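Local coordinates for hypothetical protein (Streptococcus pneumoniae, PDB 2HIY) that is of unknown function but belongs to a conserved bacterial family, DUF1697, and folds into two ferredoxin-like halves, at residues S76-L80 against F107-G111; D84-E88 against G134-F139; L124-E129 against K150-Y156. All coordinates share one frame. Where two conformers were deposited one is given. Residue numbers count along the deposited sequence, not the author numbering.

In the fold
All three contacts are organised around the second ferredoxin-like half. Interaction 1 joins it to the first half, strand 78-81 meeting segment 107-111 on strand 102-108. Interaction 2 sets helix 82-89, part of the connection between the halves, on the turn leading into strand 137-142. They touch through Tyr-108 N and Leu-136 O, 2.9 Å apart, a probable hydrogen bond where strand 102-108 runs beside the start of strand 137-142. Interaction 1 is buried and mixes backbone, hydroxyl and water-mediated bonds; interaction 2, partly buried, combines one carboxylate with the packing of a leucine on the helix. Interaction 3, centred about 24 and 22 Å from the centres of interactions 1 and 2, lies far out within the second half, where another carboxylate meets a helix start beside exposed residues.

Interaction 1. Residues S76-L80 against F107-G111; sequences SFSLL and FYTEG
Here two ferredoxin-like sheets meet: edge strand 78-81 of the first half lies against residues 107-111, which continue strand 102-108, an inner strand of the second. The touching parts run 105° apart, so they cross without pairing as a ladder; Ser-78 and Thr-109 are the register point, CA to CA 4.1 Å. The backbones are extended, until Gly-111 turns to positive phi (90/-5).

Two direct hydrogen bonds join the segments. Glu-110 N donates to Phe-77 O (2.9 Å, 166°), and Ser-78, rotamer m, donates from OG to Tyr-108 O at 2.8 Å.

Leu-80 CD2 reaches Phe-107 CD1 at 3.7 Å, a buried apolar contact with both CA-to-CB bonds directed at the opposing segment. Van der Waals packing sets Phe-77 CE1 4.0 Å from Glu-110 CG, while Leu-9 and Leu-63 also pack on Phe-77, and Thr-109 CG2 3.6 Å from Ser-78 OG; Thr-109 OG1 bonds to His-165 O.

Two waters complete the joint. Water 1 links Phe-77 N (3.0 Å) to Glu-110 O (2.8 Å). Glu-110 OE2 forms a salt bridge with Lys-56 and accepts from water 2 at 2.8 Å, which in turn accepts from Leu-79 N at 2.9 Å.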
# COMPACT_ATOMS: atom_id res chain seq x y z
N SER D 76 -10.89 -24.06 -4.40
CA SER D 76 -12.26 -24.10 -4.86
C SER D 76 -12.26 -23.60 -6.29
O SER D 76 -11.33 -22.90 -6.72
CB SER D 76 -13.15 -23.16 -4.01
OG SER D 76 -12.88 -21.77 -4.28
N PHE D 77 -13.28 -23.97 -7.06
CA PHE D 77 -13.44 -23.38 -8.37
C PHE D 77 -14.88 -23.47 -8.80
O PHE D 77 -15.61 -24.36 -8.34
CB PHE D 77 -12.50 -24.03 -9.42
CG PHE D 77 -12.68 -25.53 -9.58
CD1 PHE D 77 -13.59 -26.08 -10.47
CD2 PHE D 77 -11.83 -26.39 -8.91
CE1 PHE D 77 -13.72 -27.47 -10.62
CE2 PHE D 77 -11.94 -27.78 -9.07
CZ PHE D 77 -12.89 -28.32 -9.92
N SER D 78 -15.27 -22.56 -9.69
CA SER D 78 -16.57 -22.61 -10.34
C SER D 78 -16.38 -23.21 -11.73
O SER D 78 -15.40 -22.90 -12.42
CB SER D 78 -17.13 -21.21 -10.49
OG SER D 78 -17.13 -20.53 -9.24
N LEU D 79 -17.28 -24.10 -12.11
CA LEU D 79 -17.24 -24.70 -13.45
C LEU D 79 -18.66 -24.70 -13.97
O LEU D 79 -19.57 -25.34 -13.40
CB LEU D 79 -16.70 -26.13 -13.36
CG LEU D 79 -16.54 -26.82 -14.73
CD1 LEU D 79 -15.52 -26.15 -15.62
CD2 LEU D 79 -16.16 -28.28 -14.52
N LEU D 80 -18.86 -23.98 -15.08
CA LEU D 80 -20.21 -23.86 -15.62
C LEU D 80 -20.17 -23.87 -17.13
O LEU D 80 -19.18 -23.45 -17.73
CB LEU D 80 -20.86 -22.56 -15.12
CG LEU D 80 -20.07 -21.29 -15.37
CD1 LEU D 80 -20.78 -20.45 -16.43
CD2 LEU D 80 -20.04 -20.53 -14.07
N PHE D 107 -20.23 -16.23 -7.83
CA PHE D 107 -20.43 -17.54 -8.46
C PHE D 107 -20.24 -18.65 -7.44
O PHE D 107 -19.24 -18.70 -6.71
CB PHE D 107 -19.41 -17.79 -9.55
CG PHE D 107 -19.68 -17.05 -10.84
CD1 PHE D 107 -20.49 -17.61 -11.83
CD2 PHE D 107 -19.04 -15.82 -11.14
CE1 PHE D 107 -20.71 -16.94 -13.07
CE2 PHE D 107 -19.24 -15.17 -12.36
CZ PHE D 107 -20.08 -15.73 -13.31
N TYR D 108 -21.21 -19.57 -7.39
CA TYR D 108 -21.05 -20.76 -6.58
C TYR D 108 -19.90 -21.61 -7.11
O TYR D 108 -19.56 -21.54 -8.27
CB TYR D 108 -22.34 -21.55 -6.58
CG TYR D 108 -23.55 -20.81 -6.01
CD1 TYR D 108 -23.43 -19.97 -4.90
CD2 TYR D 108 -24.83 -21.02 -6.55
CE1 TYR D 108 -24.58 -19.30 -4.36
CE2 TYR D 108 -25.95 -20.38 -6.03
CZ TYR D 108 -25.82 -19.56 -4.94
OH TYR D 108 -26.97 -18.96 -4.42
N THR D 109 -19.30 -22.42 -6.25
CA THR D 109 -18.22 -23.33 -6.64
C THR D 109 -18.68 -24.78 -6.52
O THR D 109 -19.67 -25.10 -5.89
CB THR D 109 -17.01 -23.13 -5.74
OG1 THR D 109 -17.41 -23.30 -4.37
CG2 THR D 109 -16.39 -21.73 -5.93
N GLU D 110 -17.90 -25.66 -7.13
CA GLU D 110 -18.21 -27.08 -7.09
C GLU D 110 -18.17 -27.61 -5.67
O GLU D 110 -17.22 -27.35 -4.93
CB GLU D 110 -17.22 -27.83 -7.98
CG GLU D 110 -17.51 -27.59 -9.45
CD GLU D 110 -18.89 -28.10 -9.85
OE1 GLU D 110 -19.24 -29.25 -9.50
OE2 GLU D 110 -19.66 -27.32 -10.47
N GLY D 111 -19.23 -28.30 -5.27
CA GLY D 111 -19.26 -28.88 -3.94
C GLY D 111 -19.84 -27.97 -2.87
O GLY D 111 -20.02 -28.40 -1.73
O HOH W 1 -14.75 -26.11 -5.50
O HOH W 2 -19.32 -24.60 -10.11

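Interaction 2. Residues D84-E88 against G134-F139; sequences DFEAE and GKLGIF
One glutamate of helix 82-89 holds the turn of the hairpin formed by strands 129-133 and 137-142. The helical segment 84-88 approaches with Glu-88 foremost, its CA 6.5 Å from the CA of Lys-135; chi1 t and chi2 p bring the carboxylate to the turn.

Gly-134 opens the turn, and its N donates to Gly-137 O at 2.8 Å. A CB here would sit 2.8 Å from Glu-88 OE1, a clash that the glycine avoids. Lys-135 N donates to Glu-88 OE2 (3.0 Å, 168°), while its long side chain leads away. Leu-136 N then donates to Glu-88 OE1 (2.7 Å, 165°), so the two oxygens take consecutive amides. The Leu-136 side chain, rotamer mt, lies over the helix: CD1 is 3.7 Å from Asp-84 O and 4.3 Å from Phe-85 CD1, and CD2 is 4.0 Å from Asp-84 CB. Gly-137 (166/-165) adopts backbone angles suited to glycine as the strand begins. Phe-139, chi1 m, sets CZ 3.9 Å from Glu-88 CG.

Beyond the pair, Phe-139 stacks edge-to-face with Phe-105 and Trp-96, Phe-85 packs on helix 171-182 through Phe-174 and Ile-177, and strand 137-142 pairs with strand 102-108.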
# COMPACT_ATOMS: atom_id res chain seq x y z
N ASP D 84 -25.60 -23.36 -19.12
CA ASP D 84 -25.89 -22.88 -17.76
C ASP D 84 -25.98 -21.36 -17.76
O ASP D 84 -26.87 -20.77 -17.15
CB ASP D 84 -24.75 -23.23 -16.79
CG ASP D 84 -24.65 -24.72 -16.43
OD1 ASP D 84 -25.65 -25.48 -16.57
OD2 ASP D 84 -23.54 -25.11 -15.97
N PHE D 85 -25.02 -20.72 -18.43
CA PHE D 85 -24.93 -19.28 -18.44
C PHE D 85 -26.10 -18.66 -19.20
O PHE D 85 -26.67 -17.65 -18.75
CB PHE D 85 -23.58 -18.81 -19.01
CG PHE D 85 -23.21 -17.42 -18.57
CD1 PHE D 85 -22.62 -17.23 -17.33
CD2 PHE D 85 -23.52 -16.32 -19.34
CE1 PHE D 85 -22.29 -15.94 -16.88
CE2 PHE D 85 -23.20 -15.02 -18.88
CZ PHE D 85 -22.58 -14.85 -17.67
N GLU D 86 -26.46 -19.26 -20.32
CA GLU D 86 -27.58 -18.74 -21.09
C GLU D 86 -28.88 -18.85 -20.31
O GLU D 86 -29.75 -17.96 -20.39
CB GLU D 86 -27.67 -19.48 -22.42
CG GLU D 86 -26.54 -19.13 -23.37
CD GLU D 86 -26.65 -19.77 -24.74
OE1 GLU D 86 -27.19 -20.90 -24.85
OE2 GLU D 86 -26.17 -19.14 -25.70
N ALA D 87 -29.02 -19.92 -19.54
CA ALA D 87 -30.19 -20.07 -18.67
C ALA D 87 -30.21 -18.94 -17.62
O ALA D 87 -31.29 -18.37 -17.33
CB ALA D 87 -30.21 -21.43 -18.00
N GLU D 88 -29.05 -18.60 -17.05
CA GLU D 88 -28.98 -17.49 -16.09
C GLU D 88 -29.35 -16.14 -16.71
O GLU D 88 -29.99 -15.31 -16.06
CB GLU D 88 -27.59 -17.42 -15.44
CG GLU D 88 -27.54 -16.54 -14.17
CD GLU D 88 -28.07 -17.25 -12.93
OE1 GLU D 88 -27.25 -17.61 -12.05
OE2 GLU D 88 -29.30 -17.50 -12.83
N GLY D 134 -29.57 -16.43 -7.84
CA GLY D 134 -29.73 -17.03 -9.17
C GLY D 134 -29.38 -18.50 -9.13
O GLY D 134 -29.16 -19.09 -8.08
N LYS D 135 -29.27 -19.12 -10.30
CA LYS D 135 -28.95 -20.54 -10.34
C LYS D 135 -27.47 -20.78 -10.11
O LYS D 135 -27.08 -21.70 -9.38
CB LYS D 135 -29.36 -21.12 -11.69
CG LYS D 135 -28.98 -22.57 -11.88
CD LYS D 135 -29.71 -23.52 -10.95
CE LYS D 135 -29.38 -24.97 -11.32
NZ LYS D 135 -29.58 -25.83 -10.12
N LEU D 136 -26.64 -19.92 -10.69
CA LEU D 136 -25.20 -20.11 -10.66
C LEU D 136 -24.52 -19.32 -9.56
O LEU D 136 -23.33 -19.45 -9.36
CB LEU D 136 -24.58 -19.68 -11.98
CG LEU D 136 -24.97 -20.54 -13.19
CD1 LEU D 136 -24.48 -19.88 -14.49
CD2 LEU D 136 -24.40 -21.95 -13.02
N GLY D 137 -25.27 -18.47 -8.89
CA GLY D 137 -24.67 -17.62 -7.88
C GLY D 137 -25.61 -16.51 -7.50
O GLY D 137 -26.80 -16.55 -7.82
N ILE D 138 -25.04 -15.52 -6.84
CA ILE D 138 -25.83 -14.43 -6.24
C ILE D 138 -25.55 -13.13 -6.98
O ILE D 138 -24.38 -12.72 -7.09
CB ILE D 138 -25.47 -14.22 -4.75
CG1 ILE D 138 -25.58 -15.55 -4.01
CG2 ILE D 138 -26.39 -13.16 -4.11
CD1 ILE D 138 -25.11 -15.50 -2.56
N PHE D 139 -26.58 -12.48 -7.52
CA PHE D 139 -26.45 -11.11 -8.00
C PHE D 139 -26.51 -10.17 -6.80
O PHE D 139 -27.42 -10.29 -5.99
CB PHE D 139 -27.64 -10.73 -8.90
CG PHE D 139 -27.87 -11.64 -10.09
CD1 PHE D 139 -27.28 -11.34 -11.31
CD2 PHE D 139 -28.73 -12.76 -10.01
CE1 PHE D 139 -27.51 -12.14 -12.44
CE2 PHE D 139 -28.95 -13.56 -11.12
CZ PHE D 139 -28.35 -13.23 -12.35

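Interaction 3. Residues L124-E129 against K150-Y156; sequences LELKDE and KTAYHKY
Here a loop packs on the N-terminus of a short helix, with a glutamate carboxylate accepting from its first amides. The contact lies far out in the second half, its centre about 21 Å from the centre of the chain. The irregular segment 124-129, which links helix 114-122 to strand 129-133, lies beside helix 152-156, with CA-CA distances of 5.3 Å for Leu-126 and Ala-152 and 5.2 Å for Lys-127 and Thr-151.

Glu-129 (chi1 p, chi2 t) supplies the main polar link. Its OE2 accepts from Ala-152 N (2.7 Å, 158°) and its OE1 from Tyr-153 N (3.1 Å, 158°), the first two amides of the helix. OE2 also takes Lys-127 N at 2.8 Å, and Trp-140 NE1 bonds to OE1. Between Lys-127 and Glu-129, Asp-128 (-90/70) is the centre of an inverse gamma turn whose Glu-129 N to Lys-127 O bond, 2.8 Å, is weak.

Ala-152 CB is 3.7 Å from Leu-126 CD2 and 4.2 Å from Leu-124 CB, and Leu-124 CD2 rests 3.9 Å from Tyr-156 CB. Water 3 joins Glu-125 O (2.8 Å) to Tyr-156 OH (3.0 Å); water 4 donates to Glu-125 O and Lys-150 O, both at 3.0 Å. His-154 packs against His-70 of the second subunit.

Thr-151, chi1 p, is the N-cap: its OG1 accepts from His-154 N at 3.2 Å and also bonds to Tyr-148 O. The result is an N-cap threonine at the start of a helix whose first two amides are bonded by a glutamate from the loop before strand 129-133.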
# COMPACT_ATOMS: atom_id res chain seq x y z
N LEU D 124 -28.12 -11.81 7.06
CA LEU D 124 -27.47 -10.51 7.11
C LEU D 124 -28.50 -9.39 6.97
O LEU D 124 -29.42 -9.48 6.16
CB LEU D 124 -26.45 -10.41 5.99
CG LEU D 124 -25.39 -11.51 5.89
CD1 LEU D 124 -24.50 -11.24 4.67
CD2 LEU D 124 -24.53 -11.55 7.16
N GLU D 125 -28.31 -8.32 7.75
CA GLU D 125 -29.20 -7.18 7.60
C GLU D 125 -28.72 -6.27 6.47
O GLU D 125 -27.73 -5.56 6.61
CB GLU D 125 -29.39 -6.37 8.91
CG GLU D 125 -30.46 -5.25 8.73
CD GLU D 125 -30.74 -4.43 9.99
OE1 GLU D 125 -29.84 -4.28 10.83
OE2 GLU D 125 -31.87 -3.92 10.13
N LEU D 126 -29.43 -6.32 5.35
CA LEU D 126 -29.08 -5.50 4.19
C LEU D 126 -29.43 -4.05 4.42
O LEU D 126 -30.39 -3.73 5.13
CB LEU D 126 -29.80 -6.01 2.97
CG LEU D 126 -29.59 -7.49 2.65
CD1 LEU D 126 -30.28 -7.80 1.34
CD2 LEU D 126 -28.07 -7.85 2.57
N LYS D 127 -28.63 -3.18 3.82
CA LYS D 127 -28.86 -1.74 3.86
C LYS D 127 -29.02 -1.23 2.42
O LYS D 127 -30.00 -1.61 1.78
CB LYS D 127 -27.77 -1.03 4.65
CG LYS D 127 -27.76 -1.45 6.15
CD LYS D 127 -28.92 -0.80 6.88
CE LYS D 127 -28.88 -1.06 8.37
NZ LYS D 127 -29.98 -0.25 9.00
N ASP D 128 -28.08 -0.44 1.90
CA ASP D 128 -28.37 0.21 0.61
C ASP D 128 -27.90 -0.69 -0.54
O ASP D 128 -26.95 -0.40 -1.28
CB ASP D 128 -27.72 1.58 0.53
CG ASP D 128 -28.26 2.44 -0.61
OD1 ASP D 128 -29.38 2.14 -1.09
OD2 ASP D 128 -27.53 3.38 -0.99
N GLU D 129 -28.62 -1.80 -0.68
CA GLU D 129 -28.20 -2.86 -1.56
C GLU D 129 -29.37 -3.76 -1.84
O GLU D 129 -30.39 -3.71 -1.14
CB GLU D 129 -27.05 -3.66 -0.90
CG GLU D 129 -27.50 -4.46 0.32
CD GLU D 129 -26.37 -4.71 1.28
OE1 GLU D 129 -25.37 -5.35 0.88
OE2 GLU D 129 -26.45 -4.22 2.43
N LYS D 150 -21.59 1.05 4.53
CA LYS D 150 -22.61 0.57 5.46
C LYS D 150 -23.36 -0.65 4.95
O LYS D 150 -24.24 -1.16 5.64
CB LYS D 150 -23.61 1.68 5.77
CG LYS D 150 -23.02 2.88 6.56
CD LYS D 150 -24.04 4.05 6.57
CE LYS D 150 -23.47 5.32 7.19
NZ LYS D 150 -23.58 5.30 8.68
N THR D 151 -23.01 -1.14 3.76
CA THR D 151 -23.72 -2.30 3.24
C THR D 151 -23.28 -3.61 3.92
O THR D 151 -22.14 -3.73 4.42
CB THR D 151 -23.52 -2.47 1.71
OG1 THR D 151 -22.14 -2.68 1.38
CG2 THR D 151 -24.10 -1.28 0.94
N ALA D 152 -24.18 -4.59 3.92
CA ALA D 152 -23.82 -5.92 4.40
C ALA D 152 -22.74 -6.52 3.52
O ALA D 152 -21.87 -7.26 4.01
CB ALA D 152 -25.05 -6.80 4.39
N TYR D 153 -22.78 -6.26 2.21
CA TYR D 153 -21.74 -6.75 1.32
C TYR D 153 -20.36 -6.34 1.83
O TYR D 153 -19.45 -7.19 1.96
CB TYR D 153 -21.97 -6.20 -0.09
CG TYR D 153 -21.04 -6.76 -1.13
CD1 TYR D 153 -21.36 -7.95 -1.77
CD2 TYR D 153 -19.85 -6.11 -1.48
CE1 TYR D 153 -20.50 -8.52 -2.72
CE2 TYR D 153 -18.97 -6.68 -2.42
CZ TYR D 153 -19.32 -7.86 -3.04
OH TYR D 153 -18.44 -8.38 -3.99
N HIS D 154 -20.19 -5.06 2.11
CA HIS D 154 -18.92 -4.58 2.61
C HIS D 154 -18.60 -5.05 4.02
O HIS D 154 -17.46 -5.48 4.29
CB HIS D 154 -18.91 -3.06 2.57
CG HIS D 154 -17.68 -2.48 3.19
ND1 HIS D 154 -16.44 -2.65 2.61
CD2 HIS D 154 -17.50 -1.79 4.33
CE1 HIS D 154 -15.54 -2.07 3.39
NE2 HIS D 154 -16.15 -1.53 4.43
N LYS D 155 -19.58 -4.89 4.93
CA LYS D 155 -19.29 -5.11 6.35
C LYS D 155 -19.13 -6.54 6.73
O LYS D 155 -18.41 -6.81 7.71
CB LYS D 155 -20.39 -4.52 7.21
CG LYS D 155 -20.39 -3.00 7.14
CD LYS D 155 -21.57 -2.42 7.89
CE LYS D 155 -21.50 -2.75 9.37
NZ LYS D 155 -22.63 -2.08 10.09
N TYR D 156 -19.81 -7.46 6.03
CA TYR D 156 -19.92 -8.82 6.54
C TYR D 156 -19.37 -9.92 5.70
O TYR D 156 -19.20 -11.01 6.23
CB TYR D 156 -21.38 -9.19 6.89
CG TYR D 156 -22.09 -8.19 7.77
CD1 TYR D 156 -21.50 -7.69 8.93
CD2 TYR D 156 -23.35 -7.72 7.42
CE1 TYR D 156 -22.17 -6.75 9.74
CE2 TYR D 156 -24.02 -6.80 8.21
CZ TYR D 156 -23.42 -6.31 9.36
OH TYR D 156 -24.08 -5.39 10.14
O HOH W 3 -26.35 -4.13 8.65
O HOH W 4 -25.29 -3.79 6.72